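PDB 3W42: phosphoserine phosphatase RsbX from Bacillus subtilis, which dephosphorylates the stressosome protein RsbS and so acts as a negative regulator of sigma-B in the general stress response. Local coordinates for residues Cys25-Phe30 with Ile153-Leu158; Arg100-Cys105 with Val110-His115. All blocks are in the same frame, centred on the assembly; numbering follows the deposited sequence. Where two conformers were deposited one is given.

From the N terminus, the chain first reaches C25-F30, which leads into strand 27-33 at one side of the five-stranded sheet. It then passes through strand 37-45, the two helices 49-65 and 71-81, and strand 88-96. R100-C105 follows in the same sheet. After a short connection V110-H115 enters the six-stranded sheet, and contact 2 closes this small loop. I153-L158 comes later and closes the much larger loop of contact 1, inside which contact 2 is nested. Both contacts join the two sheets of the sandwich. Strands 111-115 and 150-154 are neighbours, and H154 N lies 2.9 Å from R111 O, a probable hydrogen bond.

Contact 1 (Cys25-Phe30 with Ile153-Leu158); sequences CGDSFF and IHTDGL
D27 and T155 face each other between the two sheets, beside the manganese site. The two side chains point at one another. T155 OG1 donates a hydrogen bond of 2.8 Å to D27 OD2. The hydroxyl approaches from above the carboxylate plane, 39° out of it. T155 OG1 sits between its backbone N and carbonyl carbon (chi1 65°). This leaves CG2 also turned to the carboxylate, with T155 CG2 3.4 Å from D27 OD2. The methyl group thus packs against the same oxygen that the hydroxyl binds.

T192 completes the link. Its OG1 is hydrogen-bonded to D27 OD2, and its backbone N to T155 OG1. On the 25-30 side, a weak bond of 3.5 Å runs from D27 N to C25 SG.

T155 also begins a type I turn that ends at L158. L158 N donates to T155 O at 3.1 Å. H154 ND1 reaches T155 O from the opposite face of the carbonyl plane, at 2.9 Å, and the bond is nearly straight (175°). The turn carries D156, whose OD1 binds manganese. D44 and D189 are the other protein residues of the metal site.

D27 OD1 and D156 OD1 are 5.4 Å apart, and D27 OD1 is also close to D44 OD1. The nearby manganese probably offsets this gathering of negative charge. The bonds to D27 OD2 hold the side chain about 4 Å from the manganese, consistent with a second-shell place. T155, the first residue of the turn that carries the ligand D156, ties the carboxylate to it.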
ATOM      1  N   CYS A  25      -4.473 -16.165   0.869  1.00  7.35           N
ATOM      2  CA  CYS A  25      -4.520 -14.743   1.287  1.00  6.73           C
ATOM      3  C   CYS A  25      -5.426 -13.998   0.340  1.00  6.04           C
ATOM      4  O   CYS A  25      -5.366 -14.155  -0.892  1.00  8.30           O
ATOM      5  CB  CYS A  25      -3.122 -14.213   1.257  1.00  8.22           C
ATOM      6  SG  CYS A  25      -2.960 -12.608   2.060  1.00  8.48           S
ATOM      7  N   GLY A  26      -6.275 -13.143   0.883  1.00  5.47           N
ATOM      8  CA  GLY A  26      -7.084 -12.240   0.073  1.00  5.79           C
ATOM      9  C   GLY A  26      -6.444 -10.902  -0.216  1.00  4.97           C
ATOM     10  O   GLY A  26      -7.002 -10.167  -1.046  1.00  5.53           O
ATOM     11  N   ASP A  27      -5.334 -10.591   0.420  1.00  5.15           N
ATOM     12  CA  ASP A  27      -4.595  -9.377   0.187  1.00  4.71           C
ATOM     13  C   ASP A  27      -3.567  -9.628  -0.917  1.00  4.89           C
ATOM     14  O   ASP A  27      -3.014 -10.723  -1.031  1.00  7.65           O
ATOM     15  CB  ASP A  27      -3.806  -8.904   1.400  1.00  5.20           C
ATOM     16  CG  ASP A  27      -4.585  -8.352   2.619  1.00  4.77           C
ATOM     17  OD1 ASP A  27      -5.812  -8.235   2.548  1.00  5.33           O
ATOM     18  OD2 ASP A  27      -3.870  -8.061   3.623  1.00  5.43           O
ATOM     19  N   SER A  28      -3.198  -8.610  -1.658  1.00  4.60           N
ATOM     20  CA  SER A  28      -2.072  -8.687  -2.572  0.52  5.11           C
ATOM     21  C   SER A  28      -1.263  -7.381  -2.472  1.00  5.42           C
ATOM     22  O   SER A  28      -1.703  -6.347  -1.949  1.00  6.93           O
ATOM     23  CB  SER A  28      -2.494  -9.062  -4.019  0.52  5.74           C
ATOM     24  OG  SER A  28      -3.199 -10.265  -4.228  0.52  6.04           O
ATOM     25  N   PHE A  29      -0.031  -7.453  -3.000  1.00  6.09           N
ATOM     26  CA  PHE A  29       0.840  -6.282  -3.102  1.00  6.76           C
ATOM     27  C   PHE A  29       1.664  -6.398  -4.337  1.00  6.29           C
ATOM     28  O   PHE A  29       1.892  -7.460  -4.879  1.00  5.92           O
ATOM     29  CB  PHE A  29       1.707  -6.127  -1.879  1.00  8.82           C
ATOM     30  CG  PHE A  29       2.696  -7.323  -1.724  1.00  9.65           C
ATOM     31  CD1 PHE A  29       3.903  -7.336  -2.369  1.00 13.76           C
ATOM     32  CD2 PHE A  29       2.330  -8.434  -0.963  1.00 12.02           C
ATOM     33  CE1 PHE A  29       4.746  -8.403  -2.256  1.00 17.49           C
ATOM     34  CE2 PHE A  29       3.186  -9.489  -0.862  1.00 16.37           C
ATOM     35  CZ  PHE A  29       4.336  -9.487  -1.552  1.00 17.89           C
ATOM     36  N   PHE A  30       2.164  -5.251  -4.770  1.00  7.47           N
ATOM     37  CA  PHE A  30       3.202  -5.189  -5.802  1.00  7.57           C
ATOM     38  C   PHE A  30       4.178  -4.073  -5.428  1.00  7.70           C
ATOM     39  O   PHE A  30       3.734  -2.989  -4.968  1.00 10.81           O
ATOM     40  CB  PHE A  30       2.638  -4.947  -7.210  1.00  8.76           C
ATOM     41  CG  PHE A  30       3.735  -4.972  -8.228  1.00  8.35           C
ATOM     42  CD1 PHE A  30       4.321  -6.162  -8.564  1.00  8.29           C
ATOM     43  CD2 PHE A  30       4.250  -3.808  -8.775  1.00  9.32           C
ATOM     44  CE1 PHE A  30       5.419  -6.164  -9.468  1.00 10.16           C
ATOM     45  CE2 PHE A  30       5.292  -3.819  -9.636  1.00  9.58           C
ATOM     46  CZ  PHE A  30       5.891  -4.971  -9.991  1.00  9.70           C
ATOM     47  N   ILE A 153       1.856   1.788   3.841  1.00  3.79           N
ATOM     48  CA  ILE A 153       0.568   1.454   3.229  1.00  3.94           C
ATOM     49  C   ILE A 153       0.121   0.147   3.846  1.00  3.91           C
ATOM     50  O   ILE A 153       0.928  -0.805   3.846  1.00  4.56           O
ATOM     51  CB  ILE A 153       0.643   1.294   1.702  1.00  4.30           C
ATOM     52  CG1 ILE A 153       1.173   2.584   1.050  1.00  5.04           C
ATOM     53  CG2 ILE A 153      -0.705   0.944   1.130  1.00  5.25           C
ATOM     54  CD1 ILE A 153       1.539   2.379  -0.453  1.00  9.92           C
ATOM     55  N   HIS A 154      -1.090   0.038   4.369  1.00  4.00           N
ATOM     56  CA  HIS A 154      -1.499  -1.206   5.039  1.00  4.19           C
ATOM     57  C   HIS A 154      -2.947  -1.537   4.831  1.00  4.40           C
ATOM     58  O   HIS A 154      -3.829  -0.646   4.720  1.00  4.94           O
ATOM     59  CB  HIS A 154      -1.181  -1.136   6.525  1.00  5.16           C
ATOM     60  CG  HIS A 154      -1.978  -0.177   7.337  1.00  5.53           C
ATOM     61  ND1 HIS A 154      -3.232  -0.489   7.817  1.00  6.21           N
ATOM     62  CD2 HIS A 154      -1.731   1.074   7.816  1.00  6.18           C
ATOM     63  CE1 HIS A 154      -3.679   0.558   8.541  1.00  7.23           C
ATOM     64  NE2 HIS A 154      -2.777   1.515   8.557  1.00  7.52           N
ATOM     65  N   THR A 155      -3.259  -2.821   4.785  1.00  4.09           N
ATOM     66  CA  THR A 155      -4.614  -3.300   4.799  1.00  4.26           C
ATOM     67  C   THR A 155      -5.246  -3.177   6.195  1.00  5.29           C
ATOM     68  O   THR A 155      -4.552  -2.963   7.209  1.00  5.19           O
ATOM     69  CB  THR A 155      -4.751  -4.706   4.202  1.00  4.77           C
ATOM     70  OG1 THR A 155      -4.030  -5.601   5.046  1.00  5.15           O
ATOM     71  CG2 THR A 155      -4.283  -4.782   2.762  1.00  5.42           C
ATOM     72  N   ASP A 156      -6.537  -3.404   6.214  1.00  5.36           N
ATOM     73  CA  ASP A 156      -7.298  -3.337   7.460  1.00  5.94           C
ATOM     74  C   ASP A 156      -6.980  -4.406   8.476  1.00  6.32           C
ATOM     75  O   ASP A 156      -7.367  -4.296   9.601  1.00  9.28           O
ATOM     76  CB  ASP A 156      -8.799  -3.268   7.145  1.00  5.55           C
ATOM     77  CG  ASP A 156      -9.355  -4.519   6.503  1.00  4.99           C
ATOM     78  OD1 ASP A 156      -8.583  -5.457   6.242  1.00  5.33           O
ATOM     79  OD2 ASP A 156     -10.603  -4.520   6.261  1.00  5.99           O
ATOM     80  N   GLY A 157      -6.200  -5.401   8.116  1.00  5.75           N
ATOM     81  CA  GLY A 157      -5.734  -6.384   9.087  1.00  6.12           C
ATOM     82  C   GLY A 157      -4.745  -5.796  10.081  1.00  7.06           C
ATOM     83  O   GLY A 157      -4.532  -6.411  11.115  1.00  8.23           O
ATOM     84  N   LEU A 158      -4.108  -4.658   9.793  1.00  6.87           N
ATOM     85  CA  LEU A 158      -3.227  -3.985  10.702  1.00  7.08           C
ATOM     86  C   LEU A 158      -4.047  -2.853  11.381  1.00  8.28           C
ATOM     87  O   LEU A 158      -4.475  -1.915  10.747  1.00 10.15           O
ATOM     88  CB  LEU A 158      -2.054  -3.353   9.973  1.00  6.24           C
ATOM     89  CG  LEU A 158      -1.055  -2.655  10.880  1.00  7.10           C
ATOM     90  CD1 LEU A 158      -0.345  -3.534  11.806  1.00  8.47           C
ATOM     91  CD2 LEU A 158      -0.059  -1.866  10.050  1.00  7.25           C
TER

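Contact 2 (Arg100-Cys105 with Val110-His115); sequences RQFTYC and VRFILH
An aromatic cluster in the core of the sandwich brings F102 and Y104 of one sheet against F112 of the other. F112 meets the two rings differently. Its edge points toward the face of F102 in an offset edge-to-face pair, with planes at 85° and ring centroids 5.8 Å apart. F102 CE1 lies 3.8 Å from F112 CE2. Against Y104 the F112 ring is tilted by 32°, and F112 CD2 lies over the centre of the Y104 ring, 3.4 Å above its plane. F112 has CG anti to its backbone N (chi1 173°), which carries CD2 there. The Y104 and F112 side chains lie alongside each other, running in opposing senses, with Y104 OH 3.3 Å from F112 CB. L114 extends the apolar patch, with its CD1 4.0 Å from F102 CE2.

The phenol end of Y104 is polar and buried. Y104 OH is hydrogen-bonded to S91 OG and to a water at 2.7 Å. That water lies in the ring plane and donates to V110 O at 3.1 Å. L93 and I153 pack around F112.

The short strands run roughly antiparallel, with a closest axis approach of 9.8 Å. They meet through side chains, as facing sheets do in the alpha-beta-beta-alpha sandwich of PPM-type phosphatases.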
ATOM      1  N   ARG A 100      11.733  14.144  -5.783  1.00  6.92           N
ATOM      2  CA  ARG A 100      11.103  13.846  -4.474  1.00  6.86           C
ATOM      3  C   ARG A 100       9.624  14.147  -4.554  1.00  6.22           C
ATOM      4  O   ARG A 100       9.072  14.841  -3.709  1.00  7.89           O
ATOM      5  CB  ARG A 100      11.789  14.511  -3.285  1.00  7.05           C
ATOM      6  CG  ARG A 100      13.189  13.982  -3.037  1.00  7.06           C
ATOM      7  CD  ARG A 100      13.675  14.332  -1.639  1.00  6.34           C
ATOM      8  NE  ARG A 100      14.964  13.765  -1.272  1.00  6.43           N
ATOM      9  CZ  ARG A 100      16.136  14.301  -1.545  1.00  6.71           C
ATOM     10  NH1 ARG A 100      16.191  15.493  -2.183  1.00  7.71           N
ATOM     11  NH2 ARG A 100      17.234  13.712  -1.196  1.00  7.18           N
ATOM     12  N   GLN A 101       8.956  13.566  -5.537  1.00  6.46           N
ATOM     13  CA  GLN A 101       7.526  13.790  -5.730  1.00  6.34           C
ATOM     14  C   GLN A 101       6.808  12.432  -5.635  1.00  6.30           C
ATOM     15  O   GLN A 101       7.259  11.452  -6.207  1.00 10.12           O
ATOM     16  CB  GLN A 101       7.245  14.426  -7.057  1.00  9.32           C
ATOM     17  CG  GLN A 101       5.762  14.906  -7.164  1.00 10.72           C
ATOM     18  CD  GLN A 101       5.485  15.720  -8.401  1.00 14.63           C
ATOM     19  OE1 GLN A 101       5.268  16.970  -8.309  1.00 18.84           O
ATOM     20  NE2 GLN A 101       5.426  15.055  -9.545  1.00 17.85           N
ATOM     21  N   PHE A 102       5.670  12.397  -4.954  1.00  5.46           N
ATOM     22  CA  PHE A 102       4.833  11.233  -4.998  1.00  5.86           C
ATOM     23  C   PHE A 102       3.476  11.544  -5.522  1.00  5.40           C
ATOM     24  O   PHE A 102       2.983  12.679  -5.414  1.00  6.32           O
ATOM     25  CB  PHE A 102       4.786  10.536  -3.608  1.00  7.54           C
ATOM     26  CG  PHE A 102       3.993  11.232  -2.555  1.00  7.67           C
ATOM     27  CD1 PHE A 102       2.653  11.011  -2.390  1.00  9.68           C
ATOM     28  CD2 PHE A 102       4.629  12.134  -1.708  1.00 10.40           C
ATOM     29  CE1 PHE A 102       1.953  11.591  -1.429  1.00 12.18           C
ATOM     30  CE2 PHE A 102       3.920  12.757  -0.661  1.00 11.71           C
ATOM     31  CZ  PHE A 102       2.590  12.409  -0.531  1.00 12.34           C
ATOM     32  N   THR A 103       2.822  10.508  -6.065  1.00  5.42           N
ATOM     33  CA  THR A 103       1.465  10.608  -6.519  1.00  5.70           C
ATOM     34  C   THR A 103       0.719   9.362  -5.918  1.00  5.05           C
ATOM     35  O   THR A 103       1.282   8.265  -5.834  1.00  5.71           O
ATOM     36  CB  THR A 103       1.349  10.618  -7.998  1.00  6.67           C
ATOM     37  OG1 THR A 103       2.095   9.565  -8.603  1.00  7.52           O
ATOM     38  CG2 THR A 103       1.755  11.973  -8.607  1.00  7.80           C
ATOM     39  N   TYR A 104      -0.515   9.560  -5.524  1.00  5.23           N
ATOM     40  CA  TYR A 104      -1.262   8.563  -4.776  1.00  4.71           C
ATOM     41  C   TYR A 104      -2.703   8.590  -5.133  1.00  5.00           C
ATOM     42  O   TYR A 104      -3.335   9.667  -5.196  1.00  6.10           O
ATOM     43  CB  TYR A 104      -1.107   8.857  -3.245  1.00  5.79           C
ATOM     44  CG  TYR A 104      -1.840   7.906  -2.354  1.00  5.35           C
ATOM     45  CD1 TYR A 104      -1.370   6.587  -2.203  1.00  5.23           C
ATOM     46  CD2 TYR A 104      -3.018   8.265  -1.720  1.00  6.04           C
ATOM     47  CE1 TYR A 104      -2.049   5.699  -1.370  1.00  5.74           C
ATOM     48  CE2 TYR A 104      -3.709   7.355  -0.904  1.00  6.04           C
ATOM     49  CZ  TYR A 104      -3.199   6.077  -0.743  1.00  5.45           C
ATOM     50  OH  TYR A 104      -3.828   5.145   0.041  1.00  6.33           O
ATOM     51  N   CYS A 105      -3.305   7.413  -5.331  1.00  5.09           N
ATOM     52  CA  CYS A 105      -4.721   7.297  -5.594  1.00  5.09           C
ATOM     53  C   CYS A 105      -5.203   6.022  -4.932  1.00  5.22           C
ATOM     54  O   CYS A 105      -4.550   4.984  -5.010  1.00  5.86           O
ATOM     55  CB  CYS A 105      -5.019   7.310  -7.055  1.00  6.99           C
ATOM     56  SG  CYS A 105      -6.746   7.407  -7.530  1.00  8.62           S
ATOM     57  N   VAL A 110      -7.683   0.614   2.448  1.00  4.76           N
ATOM     58  CA  VAL A 110      -6.258   0.451   2.534  1.00  5.14           C
ATOM     59  C   VAL A 110      -5.652   1.806   2.794  1.00  6.48           C
ATOM     60  O   VAL A 110      -5.936   2.788   2.065  1.00 11.42           O
ATOM     61  CB  VAL A 110      -5.686  -0.184   1.186  1.00  5.15           C
ATOM     62  CG1 VAL A 110      -4.176  -0.341   1.271  1.00  7.98           C
ATOM     63  CG2 VAL A 110      -6.357  -1.511   0.907  1.00  6.67           C
ATOM     64  N   ARG A 111      -4.917   1.957   3.874  1.00  4.63           N
ATOM     65  CA  ARG A 111      -4.484   3.251   4.385  1.00  4.69           C
ATOM     66  C   ARG A 111      -3.045   3.563   4.010  1.00  3.88           C
ATOM     67  O   ARG A 111      -2.221   2.665   3.887  1.00  6.10           O
ATOM     68  CB  ARG A 111      -4.626   3.287   5.875  1.00  5.96           C
ATOM     69  CG  ARG A 111      -6.066   2.974   6.447  1.00  9.50           C
ATOM     70  CD  ARG A 111      -7.117   3.785   5.837  1.00 10.24           C
ATOM     71  NE  ARG A 111      -6.998   5.199   6.127  1.00 10.74           N
ATOM     72  CZ  ARG A 111      -7.446   5.819   7.226  1.00 10.62           C
ATOM     73  NH1 ARG A 111      -8.198   5.125   8.108  1.00  9.45           N
ATOM     74  NH2 ARG A 111      -7.222   7.122   7.394  1.00 11.91           N
ATOM     75  N   PHE A 112      -2.759   4.836   3.859  1.00  4.73           N
ATOM     76  CA  PHE A 112      -1.441   5.341   3.550  1.00  4.24           C
ATOM     77  C   PHE A 112      -1.147   6.497   4.486  1.00  4.11           C
ATOM     78  O   PHE A 112      -1.964   7.415   4.654  1.00  5.45           O
ATOM     79  CB  PHE A 112      -1.394   5.856   2.090  1.00  5.12           C
ATOM     80  CG  PHE A 112      -0.147   6.566   1.670  1.00  4.71           C
ATOM     81  CD1 PHE A 112       1.133   6.081   1.909  1.00  4.89           C
ATOM     82  CD2 PHE A 112      -0.228   7.727   0.887  1.00  5.89           C
ATOM     83  CE1 PHE A 112       2.242   6.729   1.409  1.00  5.35           C
ATOM     84  CE2 PHE A 112       0.863   8.381   0.393  1.00  6.80           C
ATOM     85  CZ  PHE A 112       2.130   7.892   0.655  1.00  6.30           C
ATOM     86  N   ILE A 113       0.030   6.449   5.125  1.00  4.02           N
ATOM     87  CA  ILE A 113       0.494   7.490   6.010  1.00  5.02           C
ATOM     88  C   ILE A 113       1.936   7.792   5.661  1.00  4.70           C
ATOM     89  O   ILE A 113       2.758   6.858   5.654  1.00  5.28           O
ATOM     90  CB  ILE A 113       0.400   7.039   7.551  1.00  6.66           C
ATOM     91  CG1 ILE A 113      -1.022   6.579   7.917  1.00  7.82           C
ATOM     92  CG2 ILE A 113       0.875   8.227   8.386  1.00  8.78           C
ATOM     93  CD1 ILE A 113      -1.316   5.139   7.718  1.00 10.06           C
ATOM     94  N   LEU A 114       2.258   9.036   5.379  1.00  6.10           N
ATOM     95  CA  LEU A 114       3.637   9.477   5.112  1.00  6.09           C
ATOM     96  C   LEU A 114       3.981  10.527   6.162  1.00  7.40           C
ATOM     97  O   LEU A 114       3.325  11.541   6.295  1.00  9.47           O
ATOM     98  CB  LEU A 114       3.798   9.951   3.683  1.00  7.24           C
ATOM     99  CG  LEU A 114       5.248  10.384   3.269  1.00  8.85           C
ATOM    100  CD1 LEU A 114       5.540  10.016   1.776  1.00 10.10           C
ATOM    101  CD2 LEU A 114       5.562  11.828   3.642  1.00 10.93           C
ATOM    102  N   HIS A 115       5.022  10.232   6.936  1.00  7.43           N
ATOM    103  CA  HIS A 115       5.527  11.052   8.045  1.00  8.27           C
ATOM    104  C   HIS A 115       6.745  11.792   7.571  1.00  6.81           C
ATOM    105  O   HIS A 115       7.681  11.211   7.090  1.00  8.53           O
ATOM    106  CB  HIS A 115       5.965  10.132   9.230  1.00 11.58           C
ATOM    107  CG  HIS A 115       6.650  10.872  10.352  1.00 15.19           C
ATOM    108  ND1 HIS A 115       6.002  11.625  11.295  1.00 17.69           N
ATOM    109  CD2 HIS A 115       7.956  11.095  10.564  1.00 15.43           C
ATOM    110  CE1 HIS A 115       6.868  12.249  12.068  1.00 15.53           C
ATOM    111  NE2 HIS A 115       8.081  11.968  11.604  1.00 15.96           N
TER
HETATM  112  O   HOH W   1      -5.801   5.845   1.694  1.00 12.52           O